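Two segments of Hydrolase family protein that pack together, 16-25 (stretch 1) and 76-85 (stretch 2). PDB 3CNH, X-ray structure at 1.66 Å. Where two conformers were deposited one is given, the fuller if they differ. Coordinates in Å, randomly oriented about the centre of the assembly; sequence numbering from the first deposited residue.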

# COMPACT_ATOMS: atom_id res chain seq x y z
N LEU A 16 -6.66 -0.77 4.50
CA LEU A 16 -7.29 -1.92 3.84
C LEU A 16 -6.45 -3.14 4.10
O LEU A 16 -5.34 -3.06 4.61
CB LEU A 16 -7.36 -1.71 2.32
CG LEU A 16 -8.01 -0.42 1.76
CD1 LEU A 16 -7.85 -0.37 0.22
CD2 LEU A 16 -9.46 -0.28 2.19
N THR A 17 -7.00 -4.28 3.72
CA THR A 17 -6.22 -5.51 3.73
C THR A 17 -5.12 -5.35 2.68
O THR A 17 -5.14 -4.44 1.87
CB THR A 17 -7.08 -6.74 3.34
OG1 THR A 17 -7.69 -6.51 2.06
CG2 THR A 17 -8.13 -7.02 4.38
N ASN A 18 -4.12 -6.22 2.72
CA ASN A 18 -3.14 -6.24 1.63
C ASN A 18 -3.86 -6.57 0.33
O ASN A 18 -4.94 -7.13 0.36
CB ASN A 18 -2.04 -7.23 1.89
CG ASN A 18 -1.16 -6.79 3.03
OD1 ASN A 18 -0.79 -5.62 3.09
ND2 ASN A 18 -0.87 -7.68 3.95
N GLY A 19 -3.30 -6.14 -0.78
CA GLY A 19 -3.95 -6.36 -2.07
C GLY A 19 -3.63 -7.69 -2.72
O GLY A 19 -4.46 -8.28 -3.39
N TRP A 20 -2.43 -8.16 -2.49
CA TRP A 20 -1.97 -9.37 -3.22
C TRP A 20 -0.82 -10.04 -2.47
O TRP A 20 0.27 -10.26 -2.97
CB TRP A 20 -1.59 -8.93 -4.63
CG TRP A 20 -1.46 -10.03 -5.67
CD1 TRP A 20 -0.41 -10.19 -6.54
CD2 TRP A 20 -2.39 -11.06 -5.98
NE1 TRP A 20 -0.64 -11.24 -7.35
CE2 TRP A 20 -1.85 -11.80 -7.05
CE3 TRP A 20 -3.63 -11.45 -5.46
CZ2 TRP A 20 -2.48 -12.91 -7.56
CZ3 TRP A 20 -4.27 -12.54 -6.00
CH2 TRP A 20 -3.69 -13.27 -7.04
N ASP A 21 -1.10 -10.32 -1.20
CA ASP A 21 -0.14 -10.98 -0.30
C ASP A 21 -0.13 -12.48 -0.45
O ASP A 21 -0.91 -13.08 -1.20
CB ASP A 21 -0.33 -10.55 1.19
CG ASP A 21 -1.63 -11.10 1.84
OD1 ASP A 21 -2.18 -12.14 1.40
OD2 ASP A 21 -2.07 -10.50 2.87
N ARG A 22 0.79 -13.08 0.27
CA ARG A 22 1.00 -14.52 0.21
C ARG A 22 -0.27 -15.33 0.40
O ARG A 22 -0.56 -16.27 -0.35
CB ARG A 22 2.06 -14.98 1.23
N GLU A 23 -1.05 -14.93 1.39
CA GLU A 23 -2.22 -15.71 1.77
C GLU A 23 -3.31 -15.62 0.71
O GLU A 23 -3.95 -16.60 0.33
CB GLU A 23 -2.74 -15.27 3.15
CG GLU A 23 -1.70 -15.47 4.27
CD GLU A 23 -0.61 -14.35 4.43
OE1 GLU A 23 -0.62 -13.30 3.73
OE2 GLU A 23 0.27 -14.53 5.30
N GLN A 24 -3.49 -14.42 0.22
CA GLN A 24 -4.47 -14.15 -0.82
C GLN A 24 -4.10 -14.84 -2.13
O GLN A 24 -4.95 -15.42 -2.79
CB GLN A 24 -4.59 -12.66 -1.03
CG GLN A 24 -5.18 -11.95 0.20
CD GLN A 24 -5.01 -10.49 0.12
OE1 GLN A 24 -4.06 -10.02 -0.51
NE2 GLN A 24 -5.92 -9.71 0.77
N ARG A 25 -2.83 -14.76 -2.47
CA ARG A 25 -2.38 -15.42 -3.73
C ARG A 25 -2.63 -16.91 -3.63
O ARG A 25 -3.09 -17.56 -4.58
CB ARG A 25 -0.91 -15.11 -4.06
CG ARG A 25 -0.64 -13.64 -4.26
CD ARG A 25 0.73 -13.40 -4.90
NE ARG A 25 1.79 -14.07 -4.16
CZ ARG A 25 2.47 -13.53 -3.17
NH1 ARG A 25 2.26 -12.30 -2.77
NH2 ARG A 25 3.40 -14.26 -2.59
N ASP A 76 -11.11 -12.47 -15.87
CA ASP A 76 -11.67 -13.29 -14.79
C ASP A 76 -10.70 -13.22 -13.61
O ASP A 76 -11.07 -13.00 -12.45
CB ASP A 76 -11.80 -14.78 -15.17
CG ASP A 76 -12.88 -15.04 -16.22
OD1 ASP A 76 -13.83 -14.23 -16.30
OD2 ASP A 76 -12.80 -16.07 -16.92
N PHE A 77 -9.43 -13.36 -13.94
CA PHE A 77 -8.40 -13.46 -12.88
C PHE A 77 -8.24 -12.14 -12.17
O PHE A 77 -8.14 -12.06 -10.95
CB PHE A 77 -7.05 -13.94 -13.47
CG PHE A 77 -6.08 -14.42 -12.42
CD1 PHE A 77 -5.15 -13.56 -11.87
CD2 PHE A 77 -6.13 -15.72 -11.95
CE1 PHE A 77 -4.28 -14.00 -10.90
CE2 PHE A 77 -5.22 -16.15 -10.97
CZ PHE A 77 -4.33 -15.29 -10.44
N ARG A 78 -8.22 -11.10 -12.97
CA ARG A 78 -8.06 -9.75 -12.44
C ARG A 78 -9.21 -9.39 -11.48
O ARG A 78 -8.99 -8.76 -10.43
CB ARG A 78 -7.91 -8.79 -13.62
CG ARG A 78 -7.32 -7.47 -13.27
CD ARG A 78 -8.34 -6.46 -13.18
NE ARG A 78 -8.92 -6.26 -14.50
CZ ARG A 78 -8.66 -5.20 -15.24
NH1 ARG A 78 -9.21 -5.09 -16.44
NH2 ARG A 78 -7.85 -4.26 -14.78
N ALA A 79 -10.40 -9.85 -11.82
CA ALA A 79 -11.58 -9.57 -10.99
C ALA A 79 -11.41 -10.15 -9.60
O ALA A 79 -11.69 -9.49 -8.59
CB ALA A 79 -12.86 -10.13 -11.62
N VAL A 80 -10.93 -11.38 -9.56
CA VAL A 80 -10.75 -12.09 -8.28
C VAL A 80 -9.58 -11.46 -7.49
O VAL A 80 -9.62 -11.35 -6.25
CB VAL A 80 -10.62 -13.62 -8.48
CG1 VAL A 80 -10.35 -14.30 -7.14
CG2 VAL A 80 -11.90 -14.20 -9.13
N MSE A 81 -8.56 -11.00 -8.20
CA MSE A 81 -7.45 -10.30 -7.53
C MSE A 81 -8.02 -9.08 -6.80
O MSE A 81 -7.77 -8.86 -5.62
CB MSE A 81 -6.38 -9.81 -8.52
CG MSE A 81 -5.58 -10.88 -9.13
SE MSE A 81 -4.25 -10.20 -10.39
CE MSE A 81 -3.47 -8.91 -9.26
N GLU A 82 -8.83 -8.33 -7.53
CA GLU A 82 -9.38 -7.07 -7.01
C GLU A 82 -10.21 -7.30 -5.76
O GLU A 82 -10.15 -6.54 -4.77
CB GLU A 82 -10.16 -6.34 -8.12
CG GLU A 82 -9.22 -5.74 -9.13
CD GLU A 82 -9.93 -5.11 -10.30
OE1 GLU A 82 -11.14 -5.38 -10.47
OE2 GLU A 82 -9.24 -4.37 -11.05
N GLU A 83 -10.95 -8.38 -5.79
CA GLU A 83 -11.84 -8.74 -4.69
C GLU A 83 -11.17 -9.12 -3.38
O GLU A 83 -11.85 -9.23 -2.35
CB GLU A 83 -12.77 -9.88 -5.09
CG GLU A 83 -13.73 -9.41 -6.14
CD GLU A 83 -14.38 -10.54 -6.84
OE1 GLU A 83 -14.03 -11.70 -6.53
OE2 GLU A 83 -15.21 -10.25 -7.71
N GLN A 84 -9.87 -9.30 -3.43
CA GLN A 84 -9.11 -9.64 -2.21
C GLN A 84 -9.04 -8.42 -1.30
O GLN A 84 -8.78 -8.56 -0.11
CB GLN A 84 -7.69 -10.11 -2.50
CG GLN A 84 -7.66 -11.35 -3.38
CD GLN A 84 -8.51 -12.42 -2.84
OE1 GLN A 84 -8.24 -12.95 -1.77
NE2 GLN A 84 -9.57 -12.79 -3.59
N SER A 85 -9.27 -7.25 -1.87
CA SER A 85 -9.17 -5.98 -1.12
C SER A 85 -10.42 -5.74 -0.33
O SER A 85 -11.51 -5.71 -0.86
CB SER A 85 -8.88 -4.81 -2.05
OG SER A 85 -7.57 -4.90 -2.61
O HOH W 1 -6.70 -6.90 -4.07
O HOH W 2 -8.54 -10.49 1.79

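The helix of stretch 2 meets stretch 1 through few residues. F77 and M81 lie one turn apart on the helix; Q84 and S85 follow them. D76, R78, A79, V80, E82 and E83 make no contact with stretch 1, and most of these carry charges suited to solvent.

F77 is the first to touch. Its CA-to-CB bond points sideways, but with chi1 at t the ring reaches nearer, and CE1 lies 3.9 Å from W20 CZ2. The two six-membered rings sit rim to rim, centroids 6.0 Å apart and planes at 90°, so neither covers the other's face. A phenyl ring suits this buried site because it offers apolar surface and has no polar group to satisfy.

One turn later, M81 supplies the closest packing against W20. The side chain, a selenomethionine, lies over one face of the indole: M81 CG is 3.9 Å from the centroid of the W20 six-membered ring, 18° off its normal, and M81 SE is 4.5 Å from the same centroid. Such a long, unbranched side chain can lie across a flat ring, bringing both a CH group and a polarizable selenium to the pi cloud. W20 answers with the broadest apolar surface of stretch 1, while its NE1 is hydrogen-bonded elsewhere in the structure.

The CA-to-CB bond of Q84 points toward stretch 1, and the side chain then bends back, chi1 and chi2 both m, so that NE2 donates to V80 O at 3.0 Å. This bond engages the amide nitrogen within its own stretch, while the aliphatic part packs: Q84 CG lies near the plane of the W20 ring, at its edge, 4.4 Å from CZ3, and Q84 CB is 3.8 Å from G19 O. Water 2 donates to Q84 O at 2.7 Å and accepts from Q24 NE2 at 2.9 Å, bridging the stretches. Q24 NE2 also donates to N18 O at 2.8 Å.

At S85 the stretches come nearest in backbone, its CA 5.3 Å from that of G19. G19 CA lies 3.9 Å from S85 OG, and G19 takes part through its carbonyl. The small serine hydroxyl fits this buried site: water 1 accepts from S85 OG at 2.6 Å and donates to G19 O and M81 O, each at 2.7 Å. T17 closes the contact, its short side chain bringing OG1 to 3.2 Å from Q84 O and 3.5 Å from S85 CA.

No direct hydrogen bond across the stretches is clear; apolar packing around W20 and two bridging waters join the surfaces, burying 409 Å² in all.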